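Local coordinates for phage-like element PBSX protein XepA (Bacillus subtilis subsp. subtilis str. 168, PDB 6I56) that is of unknown function, is encoded by the phage-like element PBSX and does not seem to be involved in host cell lysis, at residues W73-R78 against Q130-L135; G80-E85 against F121-G126; F176-H181 against A192-G197. All coordinates share one frame; numbering follows the deposited sequence.

Interaction 1 of 3, residues W73-R78 against Q130-L135; sequences WAYADR and QSEFVL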
# COMPACT_ATOMS: atom_id res chain seq x y z
N TRP B 73 -13.06 21.69 19.15
CA TRP B 73 -11.89 22.40 19.71
C TRP B 73 -12.30 23.10 20.98
O TRP B 73 -13.32 23.78 20.96
CB TRP B 73 -11.35 23.40 18.70
CG TRP B 73 -10.82 22.79 17.44
CD1 TRP B 73 -9.52 22.51 17.14
CD2 TRP B 73 -11.60 22.33 16.34
NE1 TRP B 73 -9.44 21.97 15.90
CE2 TRP B 73 -10.70 21.81 15.40
CE3 TRP B 73 -12.97 22.32 16.07
CZ2 TRP B 73 -11.12 21.32 14.16
CZ3 TRP B 73 -13.38 21.80 14.86
CH2 TRP B 73 -12.47 21.31 13.92
N ALA B 74 -11.51 22.98 22.03
CA ALA B 74 -11.75 23.68 23.32
C ALA B 74 -10.47 24.39 23.74
O ALA B 74 -9.38 23.83 23.57
CB ALA B 74 -12.18 22.71 24.37
N TYR B 75 -10.61 25.60 24.22
CA TYR B 75 -9.53 26.38 24.87
C TYR B 75 -10.08 26.94 26.16
O TYR B 75 -11.17 27.53 26.12
CB TYR B 75 -9.07 27.54 23.99
CG TYR B 75 -7.87 28.26 24.52
CD1 TYR B 75 -6.58 27.82 24.25
CD2 TYR B 75 -8.00 29.40 25.30
CE1 TYR B 75 -5.46 28.45 24.77
CE2 TYR B 75 -6.89 30.06 25.80
CZ TYR B 75 -5.62 29.58 25.55
OH TYR B 75 -4.52 30.21 26.04
N ALA B 76 -9.37 26.73 27.25
CA ALA B 76 -9.71 27.29 28.57
C ALA B 76 -8.42 27.57 29.34
O ALA B 76 -7.44 26.83 29.15
CB ALA B 76 -10.62 26.35 29.33
N ASP B 77 -8.45 28.59 30.19
CA ASP B 77 -7.31 28.96 31.07
C ASP B 77 -7.21 27.98 32.24
O ASP B 77 -6.22 28.01 32.96
CB ASP B 77 -7.44 30.42 31.53
CG ASP B 77 -8.54 30.65 32.55
OD1 ASP B 77 -9.66 30.22 32.30
OD2 ASP B 77 -8.26 31.24 33.59
N ARG B 78 -8.21 27.12 32.43
CA ARG B 78 -8.18 26.04 33.45
C ARG B 78 -8.61 24.72 32.81
O ARG B 78 -9.29 24.70 31.79
CB ARG B 78 -9.11 26.33 34.62
CG ARG B 78 -8.91 27.69 35.28
CD ARG B 78 -7.58 27.78 35.95
NE ARG B 78 -7.40 29.02 36.65
CZ ARG B 78 -6.22 29.42 37.09
NH1 ARG B 78 -5.16 28.67 36.87
NH2 ARG B 78 -6.08 30.56 37.77
N GLN B 130 -13.05 28.99 35.51
CA GLN B 130 -12.49 29.53 34.25
C GLN B 130 -12.60 31.04 34.30
O GLN B 130 -13.54 31.54 34.92
CB GLN B 130 -13.27 29.02 33.04
CG GLN B 130 -13.30 27.50 32.92
CD GLN B 130 -14.15 27.11 31.73
OE1 GLN B 130 -15.16 27.77 31.44
NE2 GLN B 130 -13.71 26.08 31.02
N SER B 131 -11.68 31.75 33.67
CA SER B 131 -11.86 33.17 33.32
C SER B 131 -11.85 33.31 31.80
O SER B 131 -12.27 34.34 31.29
CB SER B 131 -10.81 34.03 34.02
OG SER B 131 -9.55 33.82 33.41
N GLU B 132 -11.46 32.28 31.05
CA GLU B 132 -11.47 32.33 29.57
C GLU B 132 -11.85 30.93 29.05
O GLU B 132 -11.27 29.95 29.52
CB GLU B 132 -10.10 32.86 29.12
CG GLU B 132 -9.85 32.72 27.63
CD GLU B 132 -8.51 33.26 27.13
OE1 GLU B 132 -7.56 33.35 27.96
OE2 GLU B 132 -8.40 33.51 25.90
N PHE B 133 -12.82 30.83 28.15
CA PHE B 133 -13.31 29.53 27.62
C PHE B 133 -13.98 29.76 26.27
O PHE B 133 -14.83 30.68 26.20
CB PHE B 133 -14.25 28.87 28.62
CG PHE B 133 -14.92 27.59 28.18
CD1 PHE B 133 -14.20 26.58 27.57
CD2 PHE B 133 -16.27 27.37 28.42
CE1 PHE B 133 -14.82 25.40 27.20
CE2 PHE B 133 -16.88 26.19 28.04
CZ PHE B 133 -16.16 25.19 27.44
N VAL B 134 -13.60 28.98 25.25
CA VAL B 134 -14.33 28.91 23.95
C VAL B 134 -14.36 27.44 23.54
O VAL B 134 -13.42 26.66 23.84
CB VAL B 134 -13.72 29.81 22.86
CG1 VAL B 134 -13.72 31.27 23.24
CG2 VAL B 134 -12.29 29.40 22.53
N LEU B 135 -15.47 27.05 22.92
CA LEU B 135 -15.72 25.68 22.47
C LEU B 135 -16.33 25.78 21.07
O LEU B 135 -17.37 26.46 20.92
CB LEU B 135 -16.67 25.00 23.45
CG LEU B 135 -17.05 23.56 23.09
CD1 LEU B 135 -15.79 22.68 22.99
CD2 LEU B 135 -18.06 23.01 24.11
O HOH W 1 -11.91 24.21 31.59
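Y75 and V134 form a hydrogen-bonded antiparallel pair, with Y75 N to V134 O and V134 N to Y75 O both at 3.0 Å. The non-hydrogen-bonded pairs A74-L135 and A76-F133 flank it. One further backbone bond, from D77 N to E132 O, carries the pairing past the strand ends.

Beyond it the D77 carboxylate takes over, turned toward the 130-135 backbone by a chi1 of 72°, which sets CG between backbone N and carbonyl carbon. D77 OD1 accepts from S131 N at 2.9 Å and from E132 N at 3.0 Å, both arriving on the same face of the carboxylate, while S131 OG donates to D77 OD2 at 2.9 Å. Three bonds thus fix its rotation. A water links R78 O to Q130 NE2; Q130 OE1 is taken by L48 N.

Apolar touches are light: A74 CB on L135 CD1 and Y75 CB on V134 CG2. The E132 carboxylate meets the Y75 ring at its CE2 corner, 3.8 Å from E132 OE2, with the planes 68° apart, and R117 of the second subunit makes a cation-pi contact with the same ring.

These are central neighbouring strands in one four-stranded antiparallel sheet of a beta sandwich.

Interaction 2 of 3, residues G80-E85 against F121-G126; sequences GTLFIE and FRYVNG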
# COMPACT_ATOMS: atom_id res chain seq x y z
N GLY B 80 -10.22 20.95 32.14
CA GLY B 80 -11.57 20.37 32.10
C GLY B 80 -11.60 19.19 31.16
O GLY B 80 -10.53 18.77 30.76
N THR B 81 -12.79 18.71 30.82
CA THR B 81 -13.00 17.51 29.98
C THR B 81 -14.11 17.80 28.95
O THR B 81 -15.16 18.32 29.35
CB THR B 81 -13.31 16.28 30.83
OG1 THR B 81 -12.25 16.17 31.78
CG2 THR B 81 -13.36 15.02 30.01
N LEU B 82 -13.81 17.53 27.68
CA LEU B 82 -14.76 17.66 26.56
C LEU B 82 -15.25 16.26 26.20
O LEU B 82 -14.41 15.37 25.94
CB LEU B 82 -14.08 18.36 25.38
CG LEU B 82 -14.95 18.43 24.13
CD1 LEU B 82 -16.28 19.12 24.40
CD2 LEU B 82 -14.21 19.10 23.00
N PHE B 83 -16.56 16.09 26.22
CA PHE B 83 -17.27 14.84 25.85
C PHE B 83 -18.04 15.08 24.55
O PHE B 83 -18.77 16.09 24.44
CB PHE B 83 -18.23 14.43 26.96
CG PHE B 83 -17.61 14.12 28.29
CD1 PHE B 83 -17.06 12.87 28.54
CD2 PHE B 83 -17.61 15.07 29.30
CE1 PHE B 83 -16.54 12.57 29.80
CE2 PHE B 83 -17.04 14.78 30.54
CZ PHE B 83 -16.52 13.53 30.79
N ILE B 84 -17.89 14.15 23.61
CA ILE B 84 -18.76 14.07 22.41
C ILE B 84 -19.73 12.93 22.69
O ILE B 84 -19.27 11.79 22.94
CB ILE B 84 -17.95 13.84 21.12
CG1 ILE B 84 -16.94 14.98 20.93
CG2 ILE B 84 -18.89 13.66 19.94
CD1 ILE B 84 -16.17 14.94 19.61
N GLU B 85 -21.03 13.23 22.66
CA GLU B 85 -22.04 12.23 23.06
C GLU B 85 -23.11 12.09 21.99
O GLU B 85 -23.30 13.00 21.16
CB GLU B 85 -22.59 12.69 24.40
CG GLU B 85 -21.51 13.05 25.39
CD GLU B 85 -21.99 13.08 26.83
OE1 GLU B 85 -22.82 13.96 27.12
OE2 GLU B 85 -21.53 12.24 27.62
N PHE B 121 -22.02 18.20 22.37
CA PHE B 121 -20.83 18.38 23.22
C PHE B 121 -21.31 18.65 24.65
O PHE B 121 -22.34 19.36 24.84
CB PHE B 121 -19.96 19.53 22.72
CG PHE B 121 -19.19 19.28 21.45
CD1 PHE B 121 -19.32 18.09 20.74
CD2 PHE B 121 -18.37 20.26 20.94
CE1 PHE B 121 -18.63 17.90 19.55
CE2 PHE B 121 -17.68 20.06 19.76
CZ PHE B 121 -17.81 18.88 19.07
N ARG B 122 -20.59 18.07 25.61
CA ARG B 122 -20.73 18.37 27.04
C ARG B 122 -19.32 18.65 27.57
O ARG B 122 -18.44 17.85 27.31
CB ARG B 122 -21.43 17.22 27.77
CG ARG B 122 -21.69 17.45 29.25
CD ARG B 122 -22.64 16.42 29.84
NE ARG B 122 -22.06 15.11 29.67
CZ ARG B 122 -21.22 14.52 30.52
NH1 ARG B 122 -20.89 15.11 31.65
NH2 ARG B 122 -20.70 13.35 30.21
N TYR B 123 -19.12 19.79 28.23
CA TYR B 123 -17.82 20.19 28.79
C TYR B 123 -17.95 20.29 30.30
O TYR B 123 -18.80 21.06 30.78
CB TYR B 123 -17.35 21.52 28.22
CG TYR B 123 -15.92 21.84 28.60
CD1 TYR B 123 -15.61 22.41 29.83
CD2 TYR B 123 -14.87 21.53 27.74
CE1 TYR B 123 -14.30 22.67 30.19
CE2 TYR B 123 -13.56 21.78 28.08
CZ TYR B 123 -13.27 22.36 29.31
OH TYR B 123 -11.98 22.59 29.65
N VAL B 124 -17.13 19.57 31.05
CA VAL B 124 -17.16 19.66 32.53
C VAL B 124 -15.86 20.32 32.96
O VAL B 124 -14.77 19.73 32.74
CB VAL B 124 -17.41 18.31 33.23
CG1 VAL B 124 -18.68 17.64 32.68
CG2 VAL B 124 -16.22 17.36 33.16
N ASN B 125 -15.99 21.51 33.57
CA ASN B 125 -14.83 22.28 34.10
C ASN B 125 -14.24 21.52 35.27
O ASN B 125 -14.99 20.87 35.98
CB ASN B 125 -15.23 23.71 34.45
CG ASN B 125 -14.04 24.55 34.87
OD1 ASN B 125 -12.92 24.36 34.38
ND2 ASN B 125 -14.28 25.48 35.80
N GLY B 126 -12.93 21.63 35.48
CA GLY B 126 -12.23 21.07 36.65
C GLY B 126 -12.43 21.93 37.89
O GLY B 126 -13.43 22.68 37.95
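T81 with V124 and F83 with R122 are the hydrogen-bonded pairs of an antiparallel strand contact between the two central strands, 80-87 and 118-125, of a four-stranded sheet in the sandwich domain. Each pair makes two backbone bonds, the shortest from F83 N to R122 O at 2.8 Å, and the non-hydrogen-bonded pairs G80-N125, L82-Y123 and I84-F121 alternate with them.

On the face carrying F83 and R122, the arginine is central. Its chain leaves with CG anti to the backbone N (chi1 -177°) and bends at chi3 (59°), which lays the guanidinium over the F83 ring. The two planes are 13° apart and their centres 4.3 Å apart, an offset cation-pi stack. T81 CG2 covers the other face of that ring, near its rim, and V124 CG2 meets its edge at F83 CE2. The guanidinium offers its edge to E85 side-on: R122 NE reaches E85 OE1 and R122 NH2 reaches E85 OE2, both at 2.9 Å. Both oxygens lie in the guanidinium plane, yet are met from above the carboxylate plane. The stack and the salt bridge together fix the rotation of R122; E85 is held further by R120 at OE1 and T95 OG1 at OE2.

The face with L82, I84, F121 and Y123 is largely apolar. I84 CG1 lies 3.6 Å from F121 CE1, and L82 CD1 touches F121 CB. With no side chain at G80, Y123 OH comes within 3.3 Å of G80 CA, while T81 O lies over one face of the Y123 ring.

Strand 94-101 flanks 80-87 and 53-60 flanks 118-125; across the sandwich, F121 and Y123 pack on V70, A74 and A76 of strand 69-76, and L82 on L135 of strand 133-140.

Interaction 3 of 3, residues F176-H181 against A192-G197; sequences FDFVFH and ALPVDG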
# COMPACT_ATOMS: atom_id res chain seq x y z
N PHE B 176 -0.22 -26.51 8.52
CA PHE B 176 -1.61 -27.04 8.51
C PHE B 176 -1.60 -28.51 8.86
O PHE B 176 -0.64 -29.22 8.52
CB PHE B 176 -2.34 -26.73 7.20
CG PHE B 176 -1.73 -27.33 5.96
CD1 PHE B 176 -0.70 -26.68 5.29
CD2 PHE B 176 -2.25 -28.50 5.43
CE1 PHE B 176 -0.16 -27.20 4.11
CE2 PHE B 176 -1.69 -29.04 4.28
CZ PHE B 176 -0.64 -28.39 3.62
N ASP B 177 -2.64 -28.92 9.56
CA ASP B 177 -2.81 -30.33 9.99
C ASP B 177 -3.62 -31.03 8.91
O ASP B 177 -4.36 -30.37 8.19
CB ASP B 177 -3.46 -30.39 11.37
CG ASP B 177 -2.65 -29.71 12.46
OD1 ASP B 177 -1.43 -29.50 12.30
OD2 ASP B 177 -3.26 -29.39 13.47
N PHE B 178 -3.42 -32.32 8.77
CA PHE B 178 -4.09 -33.11 7.72
C PHE B 178 -4.40 -34.47 8.30
O PHE B 178 -3.56 -35.03 9.01
CB PHE B 178 -3.20 -33.17 6.47
CG PHE B 178 -3.90 -33.77 5.30
CD1 PHE B 178 -4.82 -33.02 4.57
CD2 PHE B 178 -3.72 -35.12 4.99
CE1 PHE B 178 -5.57 -33.61 3.57
CE2 PHE B 178 -4.46 -35.69 3.97
CZ PHE B 178 -5.38 -34.94 3.26
N VAL B 179 -5.58 -35.00 7.95
CA VAL B 179 -6.01 -36.38 8.33
C VAL B 179 -5.82 -37.30 7.12
O VAL B 179 -6.54 -37.16 6.15
CB VAL B 179 -7.46 -36.37 8.88
CG1 VAL B 179 -7.89 -37.78 9.26
CG2 VAL B 179 -7.60 -35.43 10.08
N PHE B 180 -4.89 -38.24 7.18
CA PHE B 180 -4.75 -39.32 6.18
C PHE B 180 -5.80 -40.40 6.47
O PHE B 180 -6.48 -40.87 5.53
CB PHE B 180 -3.32 -39.87 6.19
CG PHE B 180 -2.26 -38.84 5.91
CD1 PHE B 180 -1.92 -38.50 4.61
CD2 PHE B 180 -1.62 -38.18 6.95
CE1 PHE B 180 -0.93 -37.55 4.35
CE2 PHE B 180 -0.64 -37.23 6.71
CZ PHE B 180 -0.28 -36.93 5.40
N HIS B 181 -5.87 -40.81 7.74
CA HIS B 181 -6.77 -41.87 8.25
C HIS B 181 -7.24 -41.47 9.65
O HIS B 181 -6.40 -41.05 10.46
CB HIS B 181 -6.04 -43.22 8.32
CG HIS B 181 -5.64 -43.77 6.99
ND1 HIS B 181 -6.52 -44.42 6.16
CD2 HIS B 181 -4.45 -43.74 6.35
CE1 HIS B 181 -5.89 -44.79 5.05
NE2 HIS B 181 -4.63 -44.37 5.13
N ALA B 192 -5.29 -37.83 0.46
CA ALA B 192 -4.02 -37.34 -0.13
C ALA B 192 -3.79 -35.89 0.30
O ALA B 192 -4.64 -35.02 0.02
CB ALA B 192 -4.04 -37.46 -1.64
N LEU B 193 -2.69 -35.65 0.99
CA LEU B 193 -2.29 -34.28 1.42
C LEU B 193 -1.93 -33.50 0.17
O LEU B 193 -1.01 -33.91 -0.54
CB LEU B 193 -1.10 -34.37 2.36
CG LEU B 193 -0.38 -33.05 2.60
CD1 LEU B 193 -1.13 -32.22 3.59
CD2 LEU B 193 1.06 -33.22 3.06
N PRO B 194 -2.58 -32.36 -0.13
CA PRO B 194 -2.09 -31.43 -1.14
C PRO B 194 -0.88 -30.66 -0.59
O PRO B 194 -1.03 -29.99 0.36
CB PRO B 194 -3.28 -30.51 -1.46
CG PRO B 194 -4.28 -30.70 -0.33
CD PRO B 194 -3.82 -31.88 0.51
N VAL B 195 0.29 -30.81 -1.19
CA VAL B 195 1.56 -30.27 -0.65
C VAL B 195 1.53 -28.74 -0.72
O VAL B 195 1.95 -28.11 0.28
CB VAL B 195 2.76 -30.84 -1.41
CG1 VAL B 195 4.05 -30.16 -0.99
CG2 VAL B 195 2.84 -32.35 -1.24
N ASP B 196 1.10 -28.17 -1.85
CA ASP B 196 0.86 -26.71 -2.02
C ASP B 196 2.03 -25.90 -1.45
O ASP B 196 1.81 -25.07 -0.57
CB ASP B 196 -0.46 -26.31 -1.34
CG ASP B 196 -0.91 -24.87 -1.58
OD1 ASP B 196 -0.77 -24.36 -2.77
OD2 ASP B 196 -1.39 -24.26 -0.56
N GLY B 197 3.26 -26.16 -1.89
CA GLY B 197 4.45 -25.39 -1.46
C GLY B 197 4.95 -25.70 -0.05
O GLY B 197 5.92 -25.06 0.37
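L193 sets its side chain among F176, F178 and F180, joining two short pieces of the curled antiparallel sheet that forms the C-terminal domain. The two strands do not pair with each other and no hydrogen bond crosses the contact: 175-179 is bonded to strand 271-278, and 193-194 to strand 258-267. A classic beta bulge, in which F180 and H181 both face V273, turns the chain at the end of the first piece.

The path along L193 begins with its CA, which sits over the face of the F178 ring in a CH-pi contact, 3.7 Å from the centroid and 15° off the ring normal. L193 CB then touches two rings, lying 3.8 Å from F180 CE1 and equally far from F178 CD2. CG stands anti to the backbone N (chi1 165°), and chi2 of 79° then directs CD1 at F176, near the start of strand 175-179. On the way L193 CD1 passes 3.6 Å from F178 CG. The distance from L193 CD1 to F176 CE2 is 3.3 Å.

The rings also meet one another: F178 CD2 stands over the centre of the F180 ring. F180 packs beyond it on L201 and V203 of strand 200-206, and L193 shares L201, so both reach the domain interior.

P194 lies on the solvent side, where its ring methylene CD meets F178 CE1 at 3.9 Å, and F178 CZ comes within 3.3 Å of A192 O.

How the interactions relate
Interactions 1 and 2 belong to the same sandwich, one in each sheet, and interaction 2 is nested in the chain between the two segments of interaction 1. Their centres are 11 Å apart and their inner faces touch, with F133 CZ packing 3.6 Å from Y123 CG. In both, apolar groups face this shared core and charged or polar groups lie at the outer face or the strand ends. Only interaction 1 of these two is reached by another subunit. Interaction 3 stands apart in the C-terminal domain, about 45 Å from interaction 2 by nearest atoms; it lacks cross-strand hydrogen bonds and relies on aromatic and aliphatic packing, part buried and part at the surface.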